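Local coordinates for MccF (Escherichia coli, PDB 4IIY), which confers self-immunity to microcin C7 and is probably a hydrolase of the peptidase S66 family, at residues 301-304 / 305-308; 152-155 / 156-160; 91-94 / 95-98; 283-286 / 287-291. The protein carries 1 engineered substitution. All blocks are in the same frame, centred on the assembly; numbering follows the deposited sequence.

Contact 1 alone of the four reaches the bound glutamyl sulfamoyl inosine, through Glu304, whose side chain lies about 3 Å from that of His338, a predicted member of the charge relay. The other three are worked examples of helix ends. Contact 3 starts helix 94-105, whereas contacts 2 and 4 finish helices 148-158 and 276-288. Contacts 1 and 4 approach to about 7 Å between nearest atoms, and helix 276-288 links them, since its Val279 packs on His303 and Phe306. Contacts 2 and 3, about 10 Å apart at their nearest atoms, both fall in the LD-carboxypeptidase N-terminal domain region. Contacts 3 and 4, with centres about 32 Å apart, both meet the second subunit.

Contact 1: 301-304 / 305-308; sequences GKHE and LFDC. With 1EI (5'-O-(L-alpha-glutamylsulfamoyl)inosine), chain K; EDO (1,2-ethanediol), chain L.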
loop_
_atom_site.group_PDB
_atom_site.type_symbol
_atom_site.label_atom_id
_atom_site.label_comp_id
_atom_site.label_asym_id
_atom_site.label_seq_id
_atom_site.Cartn_x
_atom_site.Cartn_y
_atom_site.Cartn_z
ATOM N N GLY B 301 5.134 0.175 16.967
ATOM C CA GLY B 301 6.447 0.793 17.029
ATOM C C GLY B 301 6.315 2.307 16.929
ATOM O O GLY B 301 5.371 2.819 16.312
ATOM N N LYS B 302 7.244 3.049 17.526
ATOM C CA LYS B 302 7.205 4.503 17.367
ATOM C C LYS B 302 7.231 4.847 15.878
ATOM O O LYS B 302 8.042 4.312 15.123
ATOM C CB LYS B 302 8.391 5.181 18.057
ATOM C CG LYS B 302 8.380 5.116 19.581
ATOM C CD LYS B 302 9.440 6.064 20.149
ATOM C CE LYS B 302 9.329 6.222 21.654
ATOM N NZ LYS B 302 9.601 4.946 22.368
ATOM N N HIS B 303 6.381 5.782 15.473
ATOM C CA HIS B 303 6.246 6.173 14.075
ATOM C C HIS B 303 7.151 7.360 13.766
ATOM O O HIS B 303 6.933 8.457 14.292
ATOM C CB HIS B 303 4.788 6.572 13.800
ATOM C CG HIS B 303 4.448 6.699 12.344
ATOM N ND1 HIS B 303 3.454 5.948 11.757
ATOM C CD2 HIS B 303 4.945 7.498 11.363
ATOM C CE1 HIS B 303 3.366 6.258 10.471
ATOM N NE2 HIS B 303 4.258 7.200 10.207
ATOM N N GLU B 304 8.147 7.176 12.906
ATOM C CA GLU B 304 9.086 8.239 12.544
ATOM C C GLU B 304 8.375 9.389 11.824
ATOM O O GLU B 304 7.798 9.189 10.755
ATOM C CB GLU B 304 10.166 7.656 11.633
ATOM C CG GLU B 304 11.156 8.667 11.060
ATOM C CD GLU B 304 12.110 8.050 10.045
ATOM O OE1 GLU B 304 11.708 7.148 9.281
ATOM O OE2 GLU B 304 13.294 8.462 10.025
ATOM N N LEU B 305 8.409 10.586 12.409
ATOM C CA LEU B 305 7.916 11.795 11.746
ATOM C C LEU B 305 6.496 11.616 11.187
ATOM O O LEU B 305 6.217 11.927 10.031
ATOM C CB LEU B 305 8.901 12.241 10.660
ATOM C CG LEU B 305 10.311 12.569 11.161
ATOM C CD1 LEU B 305 11.283 12.773 10.012
ATOM C CD2 LEU B 305 10.271 13.802 12.051
ATOM N N PHE B 306 5.594 11.127 12.030
ATOM C CA PHE B 306 4.184 11.010 11.676
ATOM C C PHE B 306 3.617 12.389 11.328
ATOM O O PHE B 306 3.879 13.368 12.025
ATOM C CB PHE B 306 3.427 10.418 12.863
ATOM C CG PHE B 306 1.952 10.257 12.645
ATOM C CD1 PHE B 306 1.462 9.450 11.630
ATOM C CD2 PHE B 306 1.050 10.882 13.491
ATOM C CE1 PHE B 306 0.089 9.295 11.449
ATOM C CE2 PHE B 306 -0.319 10.719 13.314
ATOM C CZ PHE B 306 -0.795 9.920 12.296
ATOM N N ASP B 307 2.830 12.459 10.260
ATOM C CA ASP B 307 2.222 13.719 9.832
ATOM C C ASP B 307 0.729 13.685 10.155
ATOM O O ASP B 307 -0.054 13.039 9.456
ATOM C CB ASP B 307 2.470 13.923 8.335
ATOM C CG ASP B 307 1.636 15.042 7.740
ATOM O OD1 ASP B 307 1.110 15.876 8.495
ATOM O OD2 ASP B 307 1.510 15.080 6.496
ATOM N N CYS B 308 0.333 14.382 11.215
ATOM C CA CYS B 308 -1.050 14.326 11.692
ATOM C C CYS B 308 -1.967 15.321 10.984
ATOM O O CYS B 308 -3.129 15.475 11.361
ATOM C CB CYS B 308 -1.100 14.544 13.209
ATOM S SG CYS B 308 -0.568 16.188 13.743
HETATM O O6 1EI K . 18.274 11.305 2.790
HETATM C C6 1EI K . 17.903 10.895 3.911
HETATM N N1 1EI K . 17.891 11.708 4.987
HETATM C C2 1EI K . 17.498 11.281 6.199
HETATM N N3 1EI K . 17.092 10.023 6.440
HETATM C C5 1EI K . 17.468 9.498 4.092
HETATM C C4 1EI K . 17.060 9.115 5.441
HETATM N N7 1EI K . 17.340 8.400 3.321
HETATM C C8 1EI K . 16.884 7.396 4.108
HETATM N N9 1EI K . 16.720 7.834 5.366
HETATM C "C1'" 1EI K . 16.231 7.044 6.508
HETATM O "O4'" 1EI K . 16.594 5.675 6.402
HETATM C "C2'" 1EI K . 14.717 7.072 6.497
HETATM O "O2'" 1EI K . 14.242 8.167 7.280
HETATM C "C3'" 1EI K . 14.341 5.738 7.101
HETATM O "O3'" 1EI K . 13.954 5.923 8.460
HETATM C "C4'" 1EI K . 15.606 4.898 7.075
HETATM C "C5'" 1EI K . 15.389 3.565 6.370
HETATM O "O5'" 1EI K . 15.036 3.766 4.998
HETATM S SBF 1EI K . 14.412 2.596 4.226
HETATM O OAE 1EI K . 14.796 2.705 2.835
HETATM O OAF 1EI K . 14.917 1.394 4.836
HETATM N NAQ 1EI K . 12.882 2.707 4.430
HETATM C C 1EI K . 11.948 1.813 4.042
HETATM O O 1EI K . 12.129 0.743 3.473
HETATM C CA 1EI K . 10.527 2.158 4.387
HETATM N N 1EI K . 10.445 3.484 4.973
HETATM C CB 1EI K . 9.652 2.041 3.144
HETATM C CG 1EI K . 8.273 1.486 3.490
HETATM C CD 1EI K . 7.386 2.576 4.047
HETATM O OE1 1EI K . 7.911 3.620 4.485
HETATM O OE2 1EI K . 6.157 2.386 4.044
HETATM C C1 EDO L . 2.937 2.465 14.039
HETATM O O1 EDO L . 4.216 3.075 13.792
HETATM C C2 EDO L . 1.827 3.499 14.147
HETATM O O2 EDO L . 1.610 4.111 12.867
HETATM O O HOH W 1 6.024 10.837 14.989
#
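Between His303 and Phe306 the backbone turns sharply through Leu305, whose phi is positive (51°), and one water spans the turn, donating to His303 O at 2.6 Å and accepting from Phe306 N at 3.0 Å. The turn brings the two aromatic rings together in a T-shaped stack. Phe306 presents its edge, with CD1 3.8 Å above the His303 plane and over the ring centre; the planes meet at 64°. At the rim of the imidazole, a 1,2-ethanediol probably left from crystallisation shares a nearly straight hydrogen bond with ND1, 2.8 Å from O2 of the diol to His303 ND1, and the backbone N of Lys274 pairs with NE2. Both ring nitrogens are thus engaged, which should hold the imidazole in its rotation. Glu304 faces another way. With CG anti to the backbone N (chi1 175°) and the chain extended, its carboxylate reaches the ribose of the bound glutamyl sulfamoyl inosine: O3' donates to Glu304 OE1 at 2.7 Å and O2' to Glu304 OE2 at 2.9 Å. Ser272 OG also bonds to OE1. This two-pronged grip of a carboxylate on a ribose diol is a recurrent device of nucleoside-binding pockets, here beside the predicted charge-relay residue His338.

Contact 2: 152-155 / 156-160; sequences AGIY and AKTGL
Thr158 places OG1 between its backbone N and carbonyl carbon (chi1 71°), which turns the hydroxyl back toward Ile154, while the Tyr155 ring swings away from its own N (chi1 175°) and comes alongside Leu160. The hydroxyl donates to Ile154 O at 2.7 Å, coming from 45° above the carbonyl plane. The same oxygen also takes the backbone bond from Thr158 N at 2.9 Å, so one residue grips this carbonyl twice. OG1 in turn accepts from Leu160 N at 3.1 Å, an ST turn that ties the departing chain to the helix end. Here helix 148-158 closes within a beta-alpha-beta unit, and the chain heads for strand 162-164. Gly159 leaves the helix with positive phi, its N donating to Tyr155 O at 2.8 Å. Beyond it, Leu160 O sits in the plane of the tyrosine ring, at its edge, 3.3 Å from Tyr155 CD1; the phenol OH is bonded to Arg240. On another side of the helix end, Ile154 and Leu160 run alongside each other in the same direction, with CG2 of Ile154 4.1 Å from CD2 of Leu160, and Ile134 of helix 131-136 packs against Leu160. Lys157, bent at chi2, leads away from the helix to a salt bridge with Glu256.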
loop_
_atom_site.group_PDB
_atom_site.type_symbol
_atom_site.label_atom_id
_atom_site.label_comp_id
_atom_site.label_asym_id
_atom_site.label_seq_id
_atom_site.Cartn_x
_atom_site.Cartn_y
_atom_site.Cartn_z
ATOM N N ALA B 152 9.192 -11.736 6.662
ATOM C CA ALA B 152 7.907 -12.415 6.775
ATOM C C ALA B 152 7.790 -13.556 5.759
ATOM O O ALA B 152 7.296 -14.640 6.086
ATOM C CB ALA B 152 6.769 -11.420 6.606
ATOM N N GLY B 153 8.219 -13.313 4.527
ATOM C CA GLY B 153 8.129 -14.324 3.493
ATOM C C GLY B 153 8.970 -15.555 3.787
ATOM O O GLY B 153 8.541 -16.690 3.562
ATOM N N ILE B 154 10.177 -15.347 4.297
ATOM C CA ILE B 154 11.045 -16.456 4.671
ATOM C C ILE B 154 10.429 -17.247 5.820
ATOM O O ILE B 154 10.425 -18.482 5.805
ATOM C CB ILE B 154 12.471 -15.963 5.001
ATOM C CG1 ILE B 154 13.171 -15.522 3.714
ATOM C CG2 ILE B 154 13.265 -17.041 5.718
ATOM C CD1 ILE B 154 14.479 -14.781 3.928
ATOM N N TYR B 155 9.885 -16.557 6.811
ATOM C CA TYR B 155 9.199 -17.246 7.902
ATOM C C TYR B 155 8.027 -18.084 7.378
ATOM O O TYR B 155 7.854 -19.252 7.753
ATOM C CB TYR B 155 8.719 -16.236 8.955
ATOM C CG TYR B 155 7.887 -16.859 10.050
ATOM C CD1 TYR B 155 8.467 -17.642 11.034
ATOM C CD2 TYR B 155 6.507 -16.679 10.086
ATOM C CE1 TYR B 155 7.694 -18.221 12.032
ATOM C CE2 TYR B 155 5.730 -17.248 11.080
ATOM C CZ TYR B 155 6.331 -18.016 12.051
ATOM O OH TYR B 155 5.542 -18.583 13.034
ATOM N N ALA B 156 7.216 -17.493 6.511
ATOM C CA ALA B 156 6.055 -18.189 5.955
ATOM C C ALA B 156 6.456 -19.469 5.223
ATOM O O ALA B 156 5.779 -20.496 5.343
ATOM C CB ALA B 156 5.259 -17.262 5.028
ATOM N N LYS B 157 7.555 -19.415 4.475
ATOM C CA LYS B 157 7.986 -20.555 3.668
ATOM C C LYS B 157 8.778 -21.610 4.429
ATOM O O LYS B 157 8.760 -22.786 4.043
ATOM C CB LYS B 157 8.824 -20.071 2.488
ATOM C CG LYS B 157 8.019 -19.444 1.371
ATOM C CD LYS B 157 7.187 -20.505 0.647
ATOM C CE LYS B 157 6.392 -19.922 -0.505
ATOM N NZ LYS B 157 5.574 -20.978 -1.175
ATOM N N THR B 158 9.480 -21.214 5.490
ATOM C CA THR B 158 10.470 -22.097 6.111
ATOM C C THR B 158 10.297 -22.291 7.608
ATOM O O THR B 158 10.879 -23.222 8.177
ATOM C CB THR B 158 11.924 -21.600 5.896
ATOM O OG1 THR B 158 12.146 -20.417 6.676
ATOM C CG2 THR B 158 12.202 -21.308 4.432
ATOM N N GLY B 159 9.540 -21.411 8.258
ATOM C CA GLY B 159 9.436 -21.438 9.703
ATOM C C GLY B 159 10.646 -20.891 10.439
ATOM O O GLY B 159 10.676 -20.931 11.670
ATOM N N LEU B 160 11.634 -20.379 9.706
ATOM C CA LEU B 160 12.817 -19.778 10.323
ATOM C C LEU B 160 12.468 -18.519 11.111
ATOM O O LEU B 160 11.757 -17.640 10.618
ATOM C CB LEU B 160 13.845 -19.429 9.251
ATOM C CG LEU B 160 15.138 -18.749 9.710
ATOM C CD1 LEU B 160 15.938 -19.639 10.665
ATOM C CD2 LEU B 160 15.976 -18.379 8.499
#

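Contact 3: 91-94 / 95-98; sequences SGTI and KERA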
loop_
_atom_site.group_PDB
_atom_site.type_symbol
_atom_site.label_atom_id
_atom_site.label_comp_id
_atom_site.label_asym_id
_atom_site.label_seq_id
_atom_site.Cartn_x
_atom_site.Cartn_y
_atom_site.Cartn_z
ATOM N N SER B 91 19.015 -1.575 -6.616
ATOM C CA SER B 91 20.394 -2.043 -6.728
ATOM C C SER B 91 20.641 -2.911 -7.956
ATOM O O SER B 91 21.796 -3.091 -8.358
ATOM C CB SER B 91 20.738 -2.858 -5.502
ATOM O OG SER B 91 19.757 -3.867 -5.353
ATOM N N GLY B 92 19.578 -3.457 -8.547
ATOM C CA GLY B 92 19.717 -4.338 -9.694
ATOM C C GLY B 92 18.368 -4.915 -10.064
ATOM O O GLY B 92 17.348 -4.563 -9.448
ATOM N N THR B 93 18.343 -5.793 -11.062
ATOM C CA THR B 93 17.087 -6.407 -11.475
ATOM C C THR B 93 16.540 -7.284 -10.349
ATOM O O THR B 93 17.245 -7.620 -9.405
ATOM C CB THR B 93 17.260 -7.282 -12.724
ATOM O OG1 THR B 93 18.095 -8.395 -12.388
ATOM C CG2 THR B 93 17.874 -6.487 -13.882
ATOM N N ILE B 94 15.275 -7.666 -10.460
ATOM C CA ILE B 94 14.678 -8.599 -9.512
ATOM C C ILE B 94 15.551 -9.847 -9.327
ATOM O O ILE B 94 15.889 -10.235 -8.201
ATOM C CB ILE B 94 13.249 -8.979 -9.959
ATOM C CG1 ILE B 94 12.359 -7.739 -9.939
ATOM C CG2 ILE B 94 12.686 -10.080 -9.062
ATOM C CD1 ILE B 94 10.992 -7.960 -10.558
ATOM N N LYS B 95 15.936 -10.463 -10.439
ATOM C CA LYS B 95 16.749 -11.674 -10.361
ATOM C C LYS B 95 18.153 -11.448 -9.805
ATOM O O LYS B 95 18.657 -12.279 -9.045
ATOM C CB LYS B 95 16.796 -12.371 -11.718
ATOM C CG LYS B 95 15.465 -13.005 -12.051
ATOM C CD LYS B 95 15.457 -13.613 -13.431
ATOM C CE LYS B 95 14.126 -14.290 -13.696
ATOM N NZ LYS B 95 14.033 -14.800 -15.087
ATOM N N GLU B 96 18.767 -10.322 -10.153
ATOM C CA GLU B 96 20.079 -9.985 -9.596
ATOM C C GLU B 96 20.007 -9.878 -8.073
ATOM O O GLU B 96 20.890 -10.359 -7.352
ATOM C CB GLU B 96 20.607 -8.671 -10.181
ATOM C CG GLU B 96 21.162 -8.782 -11.596
ATOM C CD GLU B 96 21.653 -7.445 -12.142
ATOM O OE1 GLU B 96 20.989 -6.405 -11.941
ATOM O OE2 GLU B 96 22.730 -7.419 -12.775
ATOM N N ARG B 97 18.951 -9.238 -7.574
ATOM C CA ARG B 97 18.804 -9.048 -6.136
ATOM C C ARG B 97 18.548 -10.372 -5.422
ATOM O O ARG B 97 19.087 -10.624 -4.337
ATOM C CB ARG B 97 17.727 -8.004 -5.840
ATOM C CG ARG B 97 18.185 -6.584 -6.170
ATOM C CD ARG B 97 17.078 -5.572 -5.952
ATOM N NE ARG B 97 16.103 -5.593 -7.038
ATOM C CZ ARG B 97 14.786 -5.488 -6.881
ATOM N NH1 ARG B 97 14.247 -5.379 -5.669
ATOM N NH2 ARG B 97 14.005 -5.499 -7.950
ATOM N N ALA B 98 17.744 -11.240 -6.026
ATOM C CA ALA B 98 17.530 -12.558 -5.433
ATOM C C ALA B 98 18.835 -13.350 -5.386
ATOM O O ALA B 98 19.139 -14.000 -4.393
ATOM C CB ALA B 98 16.459 -13.324 -6.190
#
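Arg97 folds back over the loop that leads into its own helix and meets Ser91, Gly92, Thr93 and Ile94 in turn. A bend at chi3 (-77°) directs NE to Gly92 O, 2.9 Å away, but the donor stands 48° out of that carbonyl's plane, and a second, weak bond runs from NE to Thr93 O at 3.3 Å. Nearer the backbone, Arg97 CD rests 3.2 Å from Ser91 OG, whose hydrogen bond is to Ser50 O. The guanidinium has further partners: NH1 reaches the backbone oxygens of Ser51 and Asn121, and NH2 forms a salt bridge with Glu280 of the second subunit. Several bonds from different directions should therefore fix the group's orientation.

Ile94 lies across the arginine, bringing CG1 to 3.4 Å from Arg97 NH2. As the first residue of helix 94-105, it also opens the regular backbone pattern, its O accepting from Ala98 N, and its own N is bonded to Glu321 of the second subunit.

Thr93 supplies the cap. A chi1 of 66° turns its OG1 in toward the helix start, where it accepts from Glu96 N at 3.0 Å. Glu96 returns the bond: Thr93 N donates at 2.9 Å to the anti lone pair of Glu96 OE1, the one turned away from the other carboxylate oxygen. OE1 also comes within 3.3 Å of Gly92 CA. These reciprocal bonds, with Thr93 as N-cap and Glu96 three residues on, make a classic capping box at a helix start that lies in the interface with the second subunit.

Contact 4: 283-286 / 287-291; sequences FSML and KLNRV
The amide of Asn289 has Met285 O in its plane, beyond ND2, while Met285 SD lies well out of that plane and beyond the nitrogen, 3.5 Å from Asn289 ND2. The other flat group, the Phe283 ring, is buried among Val318, Leu319 and Val322 of helix 315-323, Leu246 and Ile269. Asn289 is the first residue past helix 276-288, which a Schellman motif closes.

The amide bond is nearly straight, ND2 donating to Met285 O at 3.0 Å with an angle of 171° at the hydrogen. It arrives 38° above the carbonyl plane, whereas Asn289 N reaches the same oxygen from the opposite face, at 3.1 Å. One carbonyl is thus held from two sides by a single residue, the first to depart from helical torsions. Both ends of the amide have partners beyond the helix as well: OD1 accepts from Trp253 NE1, and ND2 also donates to Trp253 O of the second subunit.

The chain leaves the helical path at Arg290, whose positive phi (67°) marks it as the C-prime residue. Arg290 N pairs with Lys287 O at 3.0 Å, and the longer closure runs from Val291 N to Leu286 O at 3.2 Å. Meanwhile the arginine side chain heads away to a salt bridge with Glu256 of the second subunit. Earlier in the helix, Leu288 rests its CG 3.2 Å from Ser284 O, the acceptor of its own backbone N. Val291 turns its side chain back toward the last turn, and its CG2 lies 4.1 Å from CD2 of Leu286.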
loop_
_atom_site.group_PDB
_atom_site.type_symbol
_atom_site.label_atom_id
_atom_site.label_comp_id
_atom_site.label_asym_id
_atom_site.label_seq_id
_atom_site.Cartn_x
_atom_site.Cartn_y
_atom_site.Cartn_z
ATOM N N PHE B 283 -4.758 0.776 9.019
ATOM C CA PHE B 283 -5.452 0.196 10.164
ATOM C C PHE B 283 -6.797 -0.392 9.711
ATOM O O PHE B 283 -7.186 -1.483 10.148
ATOM C CB PHE B 283 -5.688 1.238 11.263
ATOM C CG PHE B 283 -4.452 1.650 12.041
ATOM C CD1 PHE B 283 -3.282 0.907 12.013
ATOM C CD2 PHE B 283 -4.493 2.796 12.825
ATOM C CE1 PHE B 283 -2.169 1.315 12.758
ATOM C CE2 PHE B 283 -3.408 3.202 13.574
ATOM C CZ PHE B 283 -2.245 2.457 13.549
ATOM N N SER B 284 -7.519 0.314 8.840
ATOM C CA SER B 284 -8.774 -0.236 8.325
ATOM C C SER B 284 -8.560 -1.503 7.487
ATOM O O SER B 284 -9.375 -2.415 7.552
ATOM C CB SER B 284 -9.590 0.814 7.573
ATOM O OG SER B 284 -10.278 1.635 8.518
ATOM N N MET B 285 -7.459 -1.578 6.736
ATOM C CA MET B 285 -7.122 -2.812 6.025
ATOM C C MET B 285 -7.070 -3.995 6.991
ATOM O O MET B 285 -7.659 -5.048 6.746
ATOM C CB MET B 285 -5.792 -2.651 5.286
ATOM C CG MET B 285 -5.392 -3.834 4.391
ATOM S SD MET B 285 -4.635 -5.241 5.254
ATOM C CE MET B 285 -3.099 -4.492 5.783
ATOM N N LEU B 286 -6.373 -3.813 8.107
ATOM C CA LEU B 286 -6.288 -4.869 9.119
ATOM C C LEU B 286 -7.674 -5.237 9.652
ATOM O O LEU B 286 -8.002 -6.414 9.813
ATOM C CB LEU B 286 -5.376 -4.446 10.271
ATOM C CG LEU B 286 -3.906 -4.225 9.918
ATOM C CD1 LEU B 286 -3.185 -3.566 11.093
ATOM C CD2 LEU B 286 -3.258 -5.545 9.520
ATOM N N LYS B 287 -8.480 -4.223 9.935
ATOM C CA LYS B 287 -9.824 -4.465 10.432
ATOM C C LYS B 287 -10.633 -5.302 9.443
ATOM O O LYS B 287 -11.279 -6.286 9.830
ATOM C CB LYS B 287 -10.538 -3.143 10.721
ATOM C CG LYS B 287 -11.951 -3.315 11.311
ATOM C CD LYS B 287 -12.727 -2.005 11.273
ATOM C CE LYS B 287 -14.156 -2.170 11.790
ATOM N NZ LYS B 287 -14.194 -2.385 13.258
ATOM N N LEU B 288 -10.600 -4.919 8.166
ATOM C CA LEU B 288 -11.386 -5.624 7.150
ATOM C C LEU B 288 -10.953 -7.078 7.056
ATOM O O LEU B 288 -11.750 -7.963 6.730
ATOM C CB LEU B 288 -11.251 -4.967 5.778
ATOM C CG LEU B 288 -11.680 -3.506 5.665
ATOM C CD1 LEU B 288 -11.548 -3.032 4.229
ATOM C CD2 LEU B 288 -13.101 -3.285 6.177
ATOM N N ASN B 289 -9.678 -7.319 7.337
ATOM C CA ASN B 289 -9.112 -8.656 7.272
ATOM C C ASN B 289 -9.313 -9.497 8.538
ATOM O O ASN B 289 -8.773 -10.595 8.653
ATOM C CB ASN B 289 -7.636 -8.567 6.905
ATOM C CG ASN B 289 -7.431 -8.508 5.410
ATOM O OD1 ASN B 289 -7.292 -9.547 4.758
ATOM N ND2 ASN B 289 -7.467 -7.314 4.848
ATOM N N ARG B 290 -10.118 -8.986 9.458
ATOM C CA ARG B 290 -10.477 -9.680 10.703
ATOM C C ARG B 290 -9.303 -9.866 11.651
ATOM O O ARG B 290 -9.374 -10.668 12.595
ATOM C CB ARG B 290 -11.167 -11.027 10.424
ATOM C CG ARG B 290 -12.404 -10.912 9.540
ATOM C CD ARG B 290 -13.051 -12.276 9.342
ATOM N NE ARG B 290 -14.254 -12.209 8.516
ATOM C CZ ARG B 290 -15.479 -12.006 8.991
ATOM N NH1 ARG B 290 -15.670 -11.845 10.294
ATOM N NH2 ARG B 290 -16.515 -11.963 8.163
ATOM N N VAL B 291 -8.225 -9.124 11.429
ATOM C CA VAL B 291 -7.066 -9.241 12.287
ATOM C C VAL B 291 -7.415 -8.890 13.739
ATOM O O VAL B 291 -6.926 -9.531 14.678
ATOM C CB VAL B 291 -5.918 -8.358 11.772
ATOM C CG1 VAL B 291 -4.766 -8.348 12.762
ATOM C CG2 VAL B 291 -5.452 -8.846 10.397
#